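Local coordinates for protein restriction endonuclease EcoP15I, restriction subunit (Escherichia coli, PDB 4ZCF) that cuts DNA as the Res subunit of a type III restriction enzyme, using an ATP-binding helicase-type domain and an endonuclease-type domain together with Mod subunits, at residues 696-701 with 786-791; 690-695 with 760-765. One frame throughout, in Å; residues are numbered along the deposited sequence.

Interaction 1: 696-701 with 786-791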
# COMPACT_ATOMS: atom_id res chain seq x y z
N LYS C 696 33.36 42.04 -20.76
CA LYS C 696 34.09 42.74 -19.70
C LYS C 696 33.83 44.26 -19.79
O LYS C 696 33.57 44.89 -18.76
CB LYS C 696 35.60 42.43 -19.77
CG LYS C 696 36.46 43.11 -18.69
CD LYS C 696 37.50 42.17 -18.07
CE LYS C 696 38.75 41.98 -18.90
NZ LYS C 696 39.69 41.03 -18.25
N SER C 697 33.88 44.83 -21.02
CA SER C 697 33.64 46.25 -21.30
C SER C 697 32.25 46.66 -20.84
O SER C 697 32.12 47.65 -20.12
CB SER C 697 33.83 46.53 -22.79
OG SER C 697 35.17 46.27 -23.18
N PHE C 698 31.21 45.86 -21.23
CA PHE C 698 29.81 46.07 -20.84
C PHE C 698 29.67 45.99 -19.30
O PHE C 698 28.93 46.78 -18.70
CB PHE C 698 28.89 45.03 -21.52
CG PHE C 698 27.72 44.57 -20.68
CD1 PHE C 698 26.59 45.36 -20.55
CD2 PHE C 698 27.78 43.37 -19.97
CE1 PHE C 698 25.54 44.98 -19.71
CE2 PHE C 698 26.72 42.98 -19.15
CZ PHE C 698 25.60 43.77 -19.04
N MET C 699 30.36 45.02 -18.68
CA MET C 699 30.34 44.79 -17.24
C MET C 699 30.88 45.97 -16.42
O MET C 699 30.32 46.29 -15.37
CB MET C 699 31.07 43.48 -16.89
CG MET C 699 30.41 42.71 -15.78
SD MET C 699 28.69 42.27 -16.11
CE MET C 699 28.13 42.11 -14.48
N LEU C 700 31.96 46.62 -16.91
CA LEU C 700 32.62 47.77 -16.28
C LEU C 700 31.81 49.07 -16.48
O LEU C 700 31.73 49.87 -15.55
CB LEU C 700 34.06 47.94 -16.81
CG LEU C 700 35.07 46.82 -16.49
CD1 LEU C 700 36.18 46.77 -17.52
CD2 LEU C 700 35.65 46.97 -15.10
N GLU C 701 31.20 49.25 -17.68
CA GLU C 701 30.35 50.38 -18.04
C GLU C 701 29.08 50.39 -17.18
O GLU C 701 28.58 51.47 -16.84
CB GLU C 701 29.96 50.29 -19.51
N ARG C 786 18.85 39.58 -14.18
CA ARG C 786 17.85 40.23 -15.03
C ARG C 786 18.38 41.54 -15.66
O ARG C 786 17.97 41.90 -16.76
CB ARG C 786 16.57 40.50 -14.25
N LYS C 787 19.31 42.22 -14.95
CA LYS C 787 19.95 43.46 -15.41
C LYS C 787 21.02 43.16 -16.47
O LYS C 787 21.05 43.85 -17.50
CB LYS C 787 20.54 44.22 -14.23
N ILE C 788 21.87 42.12 -16.25
CA ILE C 788 22.92 41.68 -17.19
C ILE C 788 22.29 41.27 -18.52
O ILE C 788 22.84 41.61 -19.57
CB ILE C 788 23.85 40.57 -16.60
CG1 ILE C 788 24.56 41.04 -15.31
CG2 ILE C 788 24.90 40.10 -17.64
CD1 ILE C 788 25.01 39.97 -14.41
N LYS C 789 21.13 40.60 -18.48
CA LYS C 789 20.41 40.16 -19.68
C LYS C 789 19.91 41.36 -20.50
O LYS C 789 20.32 41.52 -21.65
CB LYS C 789 19.26 39.23 -19.30
N SER C 790 19.05 42.20 -19.89
CA SER C 790 18.44 43.40 -20.46
C SER C 790 19.52 44.38 -20.93
O SER C 790 19.40 44.93 -22.03
CB SER C 790 17.54 44.07 -19.43
N GLY C 791 20.56 44.54 -20.11
CA GLY C 791 21.70 45.42 -20.37
C GLY C 791 22.60 44.96 -21.49
O GLY C 791 22.87 45.74 -22.41
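Phe698 is the first residue of 696-701 to meet segment 786-791, and its ring gives the larger share of that segment's contact. The CB of Phe698 is directed at the other helix. The outer part of the ring lies against one turn of it, between Ile788 and Gly791. On one side Phe698 CE1 comes to 3.4 Å from Gly791 C. The ring tip, Phe698 CZ, lies 3.5 Å from Ile788 O, and this is van der Waals contact with a backbone carbonyl. The ring stands oblique to both groups. Gly791 has no side chain, so the ring reaches the main chain there directly. On the other side Phe698 CE2 packs on Ile788 CG2 at 3.7 Å. The two side chains cross at about a right angle.

This is apolar helix-to-helix packing. The helices 688-701 and 782-798 are joined without a hydrogen bond between the two segments. Their local axes pass 11.3 Å apart, with N-to-C directions 117° apart. The wide spacing fits a contact bridged by a large ring. Phe792, on helix 782-798, and Phe695, on the helix of Phe698 itself, also meet the Phe698 ring, so it belongs to an aromatic cluster.

Met699 follows along the helix. Its CB is not directed straight at the partner, but the chain bends at chi2 (58°) and brings the methyl across. Met699 CE rests 3.8 Å from Ile788 CD1 and equally close to Ile788 CG1. Ile788 thus uses both branches. Its CG2, anti to the backbone N, serves Phe698, while CG1 and CD1 serve Met699. Arg705, in a loop, touches both Met699 and Ile788, and Phe767 of helix 760-769 also packs on Met699.

Interaction 2: 690-695 with 760-765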
# COMPACT_ATOMS: atom_id res chain seq x y z
N GLU C 690 38.62 36.89 -27.23
CA GLU C 690 38.11 38.10 -27.88
C GLU C 690 36.70 38.44 -27.36
O GLU C 690 36.43 39.61 -27.09
CB GLU C 690 38.14 37.95 -29.41
CG GLU C 690 37.90 39.24 -30.18
CD GLU C 690 37.62 39.06 -31.66
OE1 GLU C 690 38.49 38.52 -32.38
OE2 GLU C 690 36.52 39.46 -32.10
N PHE C 691 35.81 37.42 -27.22
CA PHE C 691 34.45 37.58 -26.69
C PHE C 691 34.47 38.06 -25.23
O PHE C 691 33.65 38.90 -24.83
CB PHE C 691 33.63 36.27 -26.79
CG PHE C 691 32.16 36.46 -26.50
CD1 PHE C 691 31.68 36.38 -25.20
CD2 PHE C 691 31.26 36.75 -27.52
CE1 PHE C 691 30.33 36.61 -24.92
CE2 PHE C 691 29.91 36.96 -27.24
CZ PHE C 691 29.45 36.89 -25.94
N LEU C 692 35.40 37.49 -24.43
CA LEU C 692 35.61 37.76 -23.00
C LEU C 692 35.76 39.26 -22.75
O LEU C 692 35.12 39.80 -21.84
CB LEU C 692 36.87 36.99 -22.53
CG LEU C 692 36.98 36.69 -21.04
CD1 LEU C 692 37.30 35.24 -20.81
CD2 LEU C 692 38.04 37.52 -20.40
N SER C 693 36.56 39.94 -23.60
CA SER C 693 36.83 41.38 -23.54
C SER C 693 35.60 42.24 -23.87
O SER C 693 35.48 43.34 -23.33
CB SER C 693 38.02 41.75 -24.42
OG SER C 693 37.76 41.52 -25.79
N ILE C 694 34.69 41.74 -24.73
CA ILE C 694 33.46 42.45 -25.11
C ILE C 694 32.46 42.45 -23.94
O ILE C 694 31.87 43.49 -23.64
CB ILE C 694 32.89 41.88 -26.44
CG1 ILE C 694 33.90 42.06 -27.59
CG2 ILE C 694 31.52 42.51 -26.79
CD1 ILE C 694 33.81 41.03 -28.74
N PHE C 695 32.31 41.29 -23.25
CA PHE C 695 31.44 41.16 -22.08
C PHE C 695 32.01 41.92 -20.84
O PHE C 695 31.25 42.38 -20.00
CB PHE C 695 31.10 39.68 -21.78
CG PHE C 695 30.17 39.49 -20.60
CD1 PHE C 695 28.82 39.81 -20.69
CD2 PHE C 695 30.67 39.06 -19.37
CE1 PHE C 695 27.98 39.69 -19.58
CE2 PHE C 695 29.83 38.95 -18.26
CZ PHE C 695 28.49 39.27 -18.37
N HIS C 760 30.23 29.38 -19.00
CA HIS C 760 30.39 29.43 -17.54
C HIS C 760 31.78 29.93 -17.19
O HIS C 760 31.91 30.76 -16.30
CB HIS C 760 30.19 28.04 -16.91
CG HIS C 760 28.77 27.64 -16.73
ND1 HIS C 760 28.03 27.08 -17.76
CD2 HIS C 760 28.00 27.68 -15.62
CE1 HIS C 760 26.83 26.82 -17.25
NE2 HIS C 760 26.77 27.17 -15.97
N GLY C 761 32.80 29.43 -17.91
CA GLY C 761 34.20 29.78 -17.71
C GLY C 761 34.56 31.21 -18.05
O GLY C 761 35.40 31.81 -17.37
N THR C 762 33.95 31.77 -19.11
CA THR C 762 34.22 33.15 -19.53
C THR C 762 33.52 34.19 -18.64
O THR C 762 34.05 35.29 -18.49
CB THR C 762 34.03 33.32 -21.04
OG1 THR C 762 32.66 33.15 -21.34
CG2 THR C 762 34.90 32.36 -21.86
N LEU C 763 32.36 33.82 -18.04
CA LEU C 763 31.59 34.64 -17.10
C LEU C 763 32.36 34.67 -15.78
O LEU C 763 32.47 35.72 -15.14
CB LEU C 763 30.19 34.03 -16.85
CG LEU C 763 29.15 34.15 -17.95
CD1 LEU C 763 27.93 33.31 -17.65
CD2 LEU C 763 28.76 35.58 -18.18
N HIS C 764 32.89 33.52 -15.38
CA HIS C 764 33.68 33.37 -14.17
C HIS C 764 35.02 34.12 -14.28
O HIS C 764 35.46 34.72 -13.31
CB HIS C 764 33.89 31.87 -13.89
CG HIS C 764 34.83 31.58 -12.78
ND1 HIS C 764 34.50 31.85 -11.46
CD2 HIS C 764 36.06 31.02 -12.82
CE1 HIS C 764 35.55 31.47 -10.75
NE2 HIS C 764 36.51 30.96 -11.52
N LYS C 765 35.65 34.09 -15.47
CA LYS C 765 36.93 34.75 -15.74
C LYS C 765 36.83 36.27 -15.60
O LYS C 765 37.68 36.87 -14.94
CB LYS C 765 37.49 34.36 -17.12
CG LYS C 765 38.36 33.11 -17.09
CD LYS C 765 38.65 32.59 -18.50
CE LYS C 765 38.94 31.11 -18.55
NZ LYS C 765 40.24 30.75 -17.92
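Leu692 and Lys765 cross at about a right angle. The methyl Leu692 CD1 does the touching. It lies 3.8 Å from Lys765 CD, and Lys765 CB is equally near, so the methyl rests on the aliphatic part of the lysine. The end of the Lys765 chain then leads away, and its NZ forms a weak, long ion pair with Asp533 of a neighbouring subunit.

The same Leu692 CD1 also meets Thr762, 3.8 Å from Thr762 CB. Leu692 and Thr762 are the closest pair of the two backbones, with their CA atoms 5.9 Å apart. The methyl CG2 of Thr762 lies about as near to the leucine. Its OG1 is hydrogen-bonded to Lys759 O, just before helix 760-769, so this polar atom has a partner close by in the chain.

Phe695 lies one turn further on and meets Leu763 obliquely. The methyl Leu763 CD2 sits 3.5 Å from Phe695 CE2, with CZ of the same ring almost as near. The ring is carried to the partner by a CG anti to the backbone N (chi1 -179°). Phe792 of helix 782-798 meets this ring edge-to-face, and Val766 packs on both Leu692 and Phe695.

The local helix axes pass 9.9 Å apart and cross at -50°. This is close to the angle common for helices packed in globular proteins, and the pair joins helix 688-701 to helix 760-769 through an apolar core that helix 782-798 extends at Phe695.

How the interactions relate
Interactions 1 and 2 lie about 12 Å apart, centre to centre, and share helix 688-701. Interaction 2 uses its N-terminal part and interaction 1 its C-terminal part. The partner helices, 760-769 and 782-798, follow each other in the chain. The order along the chain is 690-695, 696-701, 760-765, 786-791, so the two contacts cross. They also touch, since Ile788 CG2 packs 3.7 Å from Phe695 CE1. Together they tie three helices into one mainly apolar cluster. This cluster lies away from the AMP pocket and the bound DNA. A neighbouring subunit, probably Mod, packs against interaction 2 but does not touch the segments of interaction 1.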